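Local coordinates for protein Serpin48 (Tenebrio molitor, PDB 3OZQ) that is a serpin that specifically inhibits a serine protease, SPE, of the insect innate immune response, at residues E88-K100 with N159-A173. Residues are numbered along the deposited sequence; the frame is centred on the assembly and turned at random.
Sequences EYTLHTANKIYVK and NLTRVVLINALYFNA
Asn167 OD1 has two partners: Asn95 ND2, in a weak and strongly bent bond at 2.7 Å, and Ser40 OG of helix 38-50. The two amides lie side by side with planes 87° apart; with its chi1 near 180° (-178°), Asn167 brings OD1 to Asn95 ND2. They form a non-hydrogen-bonded pair in two antiparallel strands, joined by backbone bonds from Thr90 N to Asn172 O (2.9 Å) through to Lys100 N to Arg162 O (3.0 Å). On the opposite face, the rings of His92 and Tyr170 are nearly parallel (7°) but slid apart: Tyr170 OH, hydrogen-bonded to Gln145 OE1, sits over the imidazole, while His92 CB makes a CH-pi contact 3.8 Å from the Tyr170 ring centroid. On the face with Asn95, Ile97 CG2 meets Val163 CG1 at 3.6 Å. Near the start of 88-100, Phe171 CZ approaches Tyr89 CD1 obliquely at 3.7 Å. Both strands belong to serpin beta-sheet A, between parallel neighbours: 120-124 beside 90-100, and 310-321 beside 163-174, where the cleaved reactive-centre loop of inhibitory serpins typically inserts. Helix 129-143 packs on Ala94, Tyr98 and Ile166, and helix 38-50 and strand 365-372 on the other face.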
ATOM      1  N   GLU A  88     -15.565  11.910  -0.101  1.00 55.61           N
ATOM      2  CA  GLU A  88     -16.075  10.628   0.381  1.00 55.68           C
ATOM      3  C   GLU A  88     -15.031   9.727   1.050  1.00 55.57           C
ATOM      4  O   GLU A  88     -15.394   8.797   1.777  1.00 52.38           O
ATOM      5  CB  GLU A  88     -16.730   9.858  -0.773  1.00 56.48           C
ATOM      6  CG  GLU A  88     -17.862  10.603  -1.471  1.00 58.56           C
ATOM      7  CD  GLU A  88     -19.026  10.917  -0.546  1.00 60.80           C
ATOM      8  OE1 GLU A  88     -19.811  11.827  -0.887  1.00 65.74           O
ATOM      9  OE2 GLU A  88     -19.163  10.255   0.511  1.00 60.54           O
ATOM     10  N   TYR A  89     -13.750   9.980   0.790  1.00 48.66           N
ATOM     11  CA  TYR A  89     -12.684   9.127   1.314  1.00 50.29           C
ATOM     12  C   TYR A  89     -11.323   9.815   1.325  1.00 51.83           C
ATOM     13  O   TYR A  89     -11.055  10.693   0.499  1.00 48.96           O
ATOM     14  CB  TYR A  89     -12.586   7.838   0.504  1.00 47.57           C
ATOM     15  CG  TYR A  89     -12.190   8.035  -0.947  1.00 50.36           C
ATOM     16  CD1 TYR A  89     -10.888   8.380  -1.301  1.00 50.10           C
ATOM     17  CD2 TYR A  89     -13.116   7.853  -1.966  1.00 48.91           C
ATOM     18  CE1 TYR A  89     -10.529   8.545  -2.631  1.00 53.47           C
ATOM     19  CE2 TYR A  89     -12.767   8.017  -3.291  1.00 49.26           C
ATOM     20  CZ  TYR A  89     -11.479   8.358  -3.623  1.00 54.92           C
ATOM     21  OH  TYR A  89     -11.152   8.516  -4.954  1.00 56.28           O
ATOM     22  N   THR A  90     -10.455   9.391   2.245  1.00 47.68           N
ATOM     23  CA  THR A  90      -9.152  10.034   2.405  1.00 46.63           C
ATOM     24  C   THR A  90      -8.006   9.048   2.619  1.00 46.73           C
ATOM     25  O   THR A  90      -8.066   8.174   3.490  1.00 47.56           O
ATOM     26  CB  THR A  90      -9.154  10.986   3.604  1.00 46.23           C
ATOM     27  OG1 THR A  90     -10.434  11.618   3.714  1.00 54.59           O
ATOM     28  CG2 THR A  90      -8.057  12.048   3.449  1.00 51.26           C
ATOM     29  N   LEU A  91      -6.956   9.203   1.826  1.00 41.16           N
ATOM     30  CA  LEU A  91      -5.691   8.542   2.100  1.00 44.73           C
ATOM     31  C   LEU A  91      -4.837   9.450   2.984  1.00 45.46           C
ATOM     32  O   LEU A  91      -4.610  10.611   2.643  1.00 49.01           O
ATOM     33  CB  LEU A  91      -4.960   8.254   0.797  1.00 44.97           C
ATOM     34  CG  LEU A  91      -3.603   7.577   0.958  1.00 44.49           C
ATOM     35  CD1 LEU A  91      -3.798   6.182   1.570  1.00 41.38           C
ATOM     36  CD2 LEU A  91      -2.923   7.495  -0.394  1.00 37.70           C
ATOM     37  N   HIS A  92      -4.398   8.931   4.128  1.00 43.49           N
ATOM     38  CA  HIS A  92      -3.498   9.653   5.021  1.00 41.52           C
ATOM     39  C   HIS A  92      -2.097   9.086   4.848  1.00 42.45           C
ATOM     40  O   HIS A  92      -1.900   7.878   4.914  1.00 38.05           O
ATOM     41  CB  HIS A  92      -3.946   9.511   6.484  1.00 44.09           C
ATOM     42  CG  HIS A  92      -5.311  10.069   6.754  1.00 47.31           C
ATOM     43  ND1 HIS A  92      -6.468   9.367   6.495  1.00 48.46           N
ATOM     44  CD2 HIS A  92      -5.704  11.273   7.237  1.00 49.80           C
ATOM     45  CE1 HIS A  92      -7.515  10.106   6.818  1.00 46.22           C
ATOM     46  NE2 HIS A  92      -7.079  11.269   7.267  1.00 50.10           N
ATOM     47  N   THR A  93      -1.128   9.960   4.601  1.00 39.81           N
ATOM     48  CA  THR A  93       0.250   9.527   4.434  1.00 36.33           C
ATOM     49  C   THR A  93       1.158  10.431   5.235  1.00 39.72           C
ATOM     50  O   THR A  93       0.908  11.629   5.355  1.00 47.68           O
ATOM     51  CB  THR A  93       0.670   9.583   2.950  1.00 41.48           C
ATOM     52  OG1 THR A  93       0.880  10.948   2.564  1.00 41.19           O
ATOM     53  CG2 THR A  93      -0.404   8.993   2.080  1.00 33.43           C
ATOM     54  N   ALA A  94       2.203   9.853   5.802  1.00 39.24           N
ATOM     55  CA  ALA A  94       3.264  10.629   6.410  1.00 35.73           C
ATOM     56  C   ALA A  94       4.533  10.102   5.792  1.00 38.79           C
ATOM     57  O   ALA A  94       5.070   9.089   6.239  1.00 38.82           O
ATOM     58  CB  ALA A  94       3.278  10.439   7.905  1.00 42.13           C
ATOM     59  N   ASN A  95       4.988  10.777   4.742  1.00 35.25           N
ATOM     60  CA  ASN A  95       6.160  10.362   4.001  1.00 34.68           C
ATOM     61  C   ASN A  95       7.249  11.394   4.196  1.00 36.71           C
ATOM     62  O   ASN A  95       7.021  12.596   4.045  1.00 37.34           O
ATOM     63  CB  ASN A  95       5.853  10.195   2.504  1.00 36.70           C
ATOM     64  CG  ASN A  95       4.803   9.119   2.230  1.00 41.34           C
ATOM     65  OD1 ASN A  95       4.299   8.988   1.097  1.00 38.69           O
ATOM     66  ND2 ASN A  95       4.462   8.348   3.265  1.00 31.40           N
ATOM     67  N   LYS A  96       8.436  10.922   4.535  1.00 37.27           N
ATOM     68  CA  LYS A  96       9.536  11.829   4.817  1.00 36.17           C
ATOM     69  C   LYS A  96      10.878  11.220   4.461  1.00 36.79           C
ATOM     70  O   LYS A  96      11.080  10.007   4.549  1.00 35.53           O
ATOM     71  CB  LYS A  96       9.502  12.229   6.286  1.00 37.05           C
ATOM     72  CG  LYS A  96      10.722  12.976   6.732  1.00 40.41           C
ATOM     73  CD  LYS A  96      10.438  14.408   6.996  1.00 45.32           C
ATOM     74  CE  LYS A  96       9.650  14.581   8.259  1.00 41.42           C
ATOM     75  NZ  LYS A  96       9.934  15.944   8.817  1.00 39.04           N
ATOM     76  N   ILE A  97      11.804  12.078   4.046  1.00 36.40           N
ATOM     77  CA  ILE A  97      13.155  11.646   3.768  1.00 33.78           C
ATOM     78  C   ILE A  97      14.040  12.357   4.760  1.00 39.36           C
ATOM     79  O   ILE A  97      14.257  13.557   4.642  1.00 42.15           O
ATOM     80  CB  ILE A  97      13.568  11.981   2.325  1.00 38.73           C
ATOM     81  CG1 ILE A  97      12.704  11.179   1.337  1.00 37.96           C
ATOM     82  CG2 ILE A  97      15.040  11.674   2.099  1.00 38.50           C
ATOM     83  CD1 ILE A  97      13.243  11.191  -0.090  1.00 34.93           C
ATOM     84  N   TYR A  98      14.496  11.630   5.774  1.00 35.67           N
ATOM     85  CA  TYR A  98      15.404  12.194   6.775  1.00 35.29           C
ATOM     86  C   TYR A  98      16.845  12.001   6.331  1.00 39.15           C
ATOM     87  O   TYR A  98      17.213  10.902   5.918  1.00 36.94           O
ATOM     88  CB  TYR A  98      15.206  11.520   8.124  1.00 36.05           C
ATOM     89  CG  TYR A  98      13.961  11.943   8.851  1.00 38.95           C
ATOM     90  CD1 TYR A  98      13.965  13.049   9.691  1.00 38.40           C
ATOM     91  CD2 TYR A  98      12.772  11.239   8.693  1.00 35.83           C
ATOM     92  CE1 TYR A  98      12.824  13.431  10.360  1.00 41.85           C
ATOM     93  CE2 TYR A  98      11.631  11.609   9.358  1.00 40.45           C
ATOM     94  CZ  TYR A  98      11.656  12.702  10.192  1.00 40.47           C
ATOM     95  OH  TYR A  98      10.507  13.070  10.847  1.00 36.09           O
ATOM     96  N   VAL A  99      17.650  13.065   6.452  1.00 34.83           N
ATOM     97  CA  VAL A  99      19.024  13.078   5.957  1.00 38.14           C
ATOM     98  C   VAL A  99      20.082  13.440   7.030  1.00 38.66           C
ATOM     99  O   VAL A  99      19.863  14.306   7.874  1.00 41.11           O
ATOM    100  CB  VAL A  99      19.149  14.025   4.734  1.00 37.24           C
ATOM    101  CG1 VAL A  99      20.552  14.008   4.188  1.00 41.16           C
ATOM    102  CG2 VAL A  99      18.132  13.614   3.641  1.00 36.71           C
ATOM    103  N   LYS A 100      21.211  12.744   6.984  1.00 38.14           N
ATOM    104  CA  LYS A 100      22.317  12.895   7.938  1.00 44.05           C
ATOM    105  C   LYS A 100      22.647  14.380   8.143  1.00 42.73           C
ATOM    106  O   LYS A 100      22.786  15.100   7.157  1.00 41.79           O
ATOM    107  CB  LYS A 100      23.523  12.147   7.361  1.00 45.15           C
ATOM    108  CG  LYS A 100      24.755  12.011   8.237  1.00 47.94           C
ATOM    109  CD  LYS A 100      25.793  11.170   7.497  1.00 41.27           C
ATOM    110  CE  LYS A 100      27.198  11.290   8.112  1.00 51.29           C
ATOM    111  NZ  LYS A 100      27.335  10.561   9.414  1.00 53.98           N
ATOM    112  N   ASN A 159      26.038   4.102  12.769  1.00 53.70           N
ATOM    113  CA  ASN A 159      27.000   5.134  12.417  1.00 53.30           C
ATOM    114  C   ASN A 159      26.996   5.451  10.924  1.00 49.70           C
ATOM    115  O   ASN A 159      27.362   6.553  10.523  1.00 53.66           O
ATOM    116  CB  ASN A 159      28.420   4.801  12.927  1.00 54.67           C
ATOM    117  CG  ASN A 159      28.789   3.330  12.757  1.00 49.83           C
ATOM    118  OD1 ASN A 159      29.622   2.982  11.921  1.00 51.82           O
ATOM    119  ND2 ASN A 159      28.197   2.468  13.577  1.00 51.61           N
ATOM    120  N   LEU A 160      26.558   4.495  10.106  1.00 47.00           N
ATOM    121  CA  LEU A 160      26.486   4.723   8.663  1.00 44.24           C
ATOM    122  C   LEU A 160      25.115   5.162   8.120  1.00 41.50           C
ATOM    123  O   LEU A 160      24.945   5.277   6.912  1.00 40.73           O
ATOM    124  CB  LEU A 160      26.952   3.485   7.901  1.00 46.35           C
ATOM    125  CG  LEU A 160      28.456   3.346   7.669  1.00 47.77           C
ATOM    126  CD1 LEU A 160      28.689   2.194   6.706  1.00 46.38           C
ATOM    127  CD2 LEU A 160      29.045   4.635   7.128  1.00 48.23           C
ATOM    128  N   THR A 161      24.139   5.407   8.985  1.00 42.75           N
ATOM    129  CA  THR A 161      22.833   5.828   8.489  1.00 42.38           C
ATOM    130  C   THR A 161      22.988   7.188   7.824  1.00 41.89           C
ATOM    131  O   THR A 161      23.474   8.133   8.452  1.00 39.88           O
ATOM    132  CB  THR A 161      21.759   5.872   9.597  1.00 41.21           C
ATOM    133  OG1 THR A 161      21.664   4.589  10.215  1.00 40.52           O
ATOM    134  CG2 THR A 161      20.391   6.232   9.003  1.00 35.51           C
ATOM    135  N   ARG A 162      22.606   7.263   6.545  1.00 35.68           N
ATOM    136  CA  ARG A 162      22.786   8.460   5.715  1.00 33.30           C
ATOM    137  C   ARG A 162      21.468   9.045   5.205  1.00 35.35           C
ATOM    138  O   ARG A 162      21.217  10.233   5.353  1.00 34.19           O
ATOM    139  CB  ARG A 162      23.709   8.154   4.528  1.00 35.28           C
ATOM    140  CG  ARG A 162      25.209   8.401   4.830  1.00 36.94           C
ATOM    141  CD  ARG A 162      26.128   7.452   4.048  1.00 39.03           C
ATOM    142  NE  ARG A 162      25.893   6.036   4.377  1.00 41.19           N
ATOM    143  CZ  ARG A 162      26.468   5.018   3.739  1.00 39.43           C
ATOM    144  NH1 ARG A 162      27.313   5.252   2.747  1.00 47.61           N
ATOM    145  NH2 ARG A 162      26.208   3.772   4.089  1.00 39.95           N
ATOM    146  N   VAL A 163      20.640   8.208   4.584  1.00 35.52           N
ATOM    147  CA  VAL A 163      19.281   8.625   4.216  1.00 36.37           C
ATOM    148  C   VAL A 163      18.251   7.567   4.576  1.00 34.34           C
ATOM    149  O   VAL A 163      18.413   6.379   4.246  1.00 34.23           O
ATOM    150  CB  VAL A 163      19.142   8.933   2.712  1.00 35.35           C
ATOM    151  CG1 VAL A 163      17.678   9.256   2.365  1.00 33.65           C
ATOM    152  CG2 VAL A 163      20.060  10.082   2.313  1.00 38.11           C
ATOM    153  N   VAL A 164      17.187   8.004   5.245  1.00 32.29           N
ATOM    154  CA  VAL A 164      16.108   7.112   5.613  1.00 34.15           C
ATOM    155  C   VAL A 164      14.813   7.608   4.991  1.00 33.54           C
ATOM    156  O   VAL A 164      14.441   8.769   5.175  1.00 33.75           O
ATOM    157  CB  VAL A 164      15.943   7.029   7.143  1.00 37.09           C
ATOM    158  CG1 VAL A 164      14.727   6.175   7.503  1.00 32.69           C
ATOM    159  CG2 VAL A 164      17.215   6.468   7.768  1.00 34.06           C
ATOM    160  N   LEU A 165      14.155   6.724   4.242  1.00 32.95           N
ATOM    161  CA  LEU A 165      12.801   6.963   3.717  1.00 33.33           C
ATOM    162  C   LEU A 165      11.774   6.396   4.675  1.00 31.51           C
ATOM    163  O   LEU A 165      11.779   5.204   4.965  1.00 30.06           O
ATOM    164  CB  LEU A 165      12.591   6.281   2.362  1.00 30.02           C
ATOM    165  CG  LEU A 165      13.506   6.479   1.150  1.00 35.59           C
ATOM    166  CD1 LEU A 165      12.701   6.648  -0.126  1.00 29.11           C
ATOM    167  CD2 LEU A 165      14.538   7.584   1.313  1.00 28.97           C
ATOM    168  N   ILE A 166      10.889   7.256   5.152  1.00 30.99           N
ATOM    169  CA  ILE A 166       9.797   6.845   6.020  1.00 30.79           C
ATOM    170  C   ILE A 166       8.490   6.967   5.245  1.00 34.05           C
ATOM    171  O   ILE A 166       8.276   7.972   4.567  1.00 32.74           O
ATOM    172  CB  ILE A 166       9.695   7.776   7.224  1.00 35.01           C
ATOM    173  CG1 ILE A 166      10.839   7.494   8.191  1.00 39.29           C
ATOM    174  CG2 ILE A 166       8.369   7.593   7.906  1.00 37.97           C
ATOM    175  CD1 ILE A 166      11.175   6.032   8.304  1.00 35.62           C
ATOM    176  N   ASN A 167       7.631   5.958   5.354  1.00 29.70           N
ATOM    177  CA  ASN A 167       6.382   5.888   4.563  1.00 33.00           C
ATOM    178  C   ASN A 167       5.244   5.249   5.349  1.00 32.34           C
ATOM    179  O   ASN A 167       5.079   4.043   5.327  1.00 31.18           O
ATOM    180  CB  ASN A 167       6.648   5.077   3.295  1.00 32.47           C
ATOM    181  CG  ASN A 167       5.443   4.974   2.373  1.00 33.19           C
ATOM    182  OD1 ASN A 167       4.488   5.744   2.465  1.00 34.07           O
ATOM    183  ND2 ASN A 167       5.517   4.037   1.443  1.00 26.69           N
ATOM    184  N   ALA A 168       4.473   6.068   6.051  1.00 33.37           N
ATOM    185  CA  ALA A 168       3.388   5.589   6.884  1.00 30.35           C
ATOM    186  C   ALA A 168       2.084   6.023   6.253  1.00 35.13           C
ATOM    187  O   ALA A 168       1.960   7.165   5.813  1.00 34.41           O
ATOM    188  CB  ALA A 168       3.484   6.165   8.254  1.00 32.57           C
ATOM    189  N   LEU A 169       1.112   5.121   6.215  1.00 31.35           N
ATOM    190  CA  LEU A 169      -0.199   5.467   5.661  1.00 36.07           C
ATOM    191  C   LEU A 169      -1.323   4.550   6.095  1.00 35.69           C
ATOM    192  O   LEU A 169      -1.109   3.472   6.645  1.00 33.63           O
ATOM    193  CB  LEU A 169      -0.195   5.559   4.116  1.00 33.65           C
ATOM    194  CG  LEU A 169       0.483   4.561   3.157  1.00 35.92           C
ATOM    195  CD1 LEU A 169       0.915   3.257   3.762  1.00 37.25           C
ATOM    196  CD2 LEU A 169      -0.309   4.318   1.843  1.00 27.92           C
ATOM    197  N   TYR A 170      -2.533   5.012   5.819  1.00 37.72           N
ATOM    198  CA  TYR A 170      -3.739   4.253   6.065  1.00 33.86           C
ATOM    199  C   TYR A 170      -4.854   4.962   5.319  1.00 37.79           C
ATOM    200  O   TYR A 170      -4.748   6.152   5.009  1.00 34.92           O
ATOM    201  CB  TYR A 170      -4.043   4.159   7.563  1.00 38.29           C
ATOM    202  CG  TYR A 170      -4.520   5.446   8.193  1.00 42.52           C
ATOM    203  CD1 TYR A 170      -5.876   5.742   8.267  1.00 41.89           C
ATOM    204  CD2 TYR A 170      -3.617   6.363   8.727  1.00 41.61           C
ATOM    205  CE1 TYR A 170      -6.323   6.916   8.851  1.00 43.22           C
ATOM    206  CE2 TYR A 170      -4.053   7.546   9.312  1.00 43.36           C
ATOM    207  CZ  TYR A 170      -5.412   7.814   9.371  1.00 47.60           C
ATOM    208  OH  TYR A 170      -5.861   8.982   9.945  1.00 49.55           O
ATOM    209  N   PHE A 171      -5.915   4.219   5.031  1.00 39.24           N
ATOM    210  CA  PHE A 171      -6.994   4.671   4.165  1.00 41.81           C
ATOM    211  C   PHE A 171      -8.281   4.753   4.970  1.00 45.13           C
ATOM    212  O   PHE A 171      -8.508   3.951   5.875  1.00 41.77           O
ATOM    213  CB  PHE A 171      -7.188   3.660   3.036  1.00 41.64           C
ATOM    214  CG  PHE A 171      -8.089   4.140   1.933  1.00 43.23           C
ATOM    215  CD1 PHE A 171      -7.771   5.273   1.204  1.00 45.23           C
ATOM    216  CD2 PHE A 171      -9.252   3.446   1.612  1.00 40.74           C
ATOM    217  CE1 PHE A 171      -8.600   5.710   0.169  1.00 50.41           C
ATOM    218  CE2 PHE A 171     -10.080   3.880   0.580  1.00 43.77           C
ATOM    219  CZ  PHE A 171      -9.748   5.009  -0.147  1.00 41.06           C
ATOM    220  N   ASN A 172      -9.119   5.724   4.633  1.00 44.34           N
ATOM    221  CA  ASN A 172     -10.416   5.871   5.273  1.00 44.32           C
ATOM    222  C   ASN A 172     -11.525   6.005   4.235  1.00 46.27           C
ATOM    223  O   ASN A 172     -11.508   6.931   3.419  1.00 44.02           O
ATOM    224  CB  ASN A 172     -10.406   7.081   6.200  1.00 46.57           C
ATOM    225  CG  ASN A 172     -11.781   7.407   6.739  1.00 54.69           C
ATOM    226  OD1 ASN A 172     -12.180   6.920   7.803  1.00 58.13           O
ATOM    227  ND2 ASN A 172     -12.524   8.228   6.002  1.00 52.29           N
ATOM    228  N   ALA A 173     -12.477   5.068   4.254  1.00 46.25           N
ATOM    229  CA  ALA A 173     -13.572   5.060   3.290  1.00 44.44           C
ATOM    230  C   ALA A 173     -14.851   4.482   3.874  1.00 45.24           C
ATOM    231  O   ALA A 173     -14.830   3.785   4.894  1.00 48.23           O
ATOM    232  CB  ALA A 173     -13.188   4.302   2.017  1.00 39.52           C
TER
HETATM  233  O   HOH W   1      24.874   8.800  10.613  1.00 47.18           O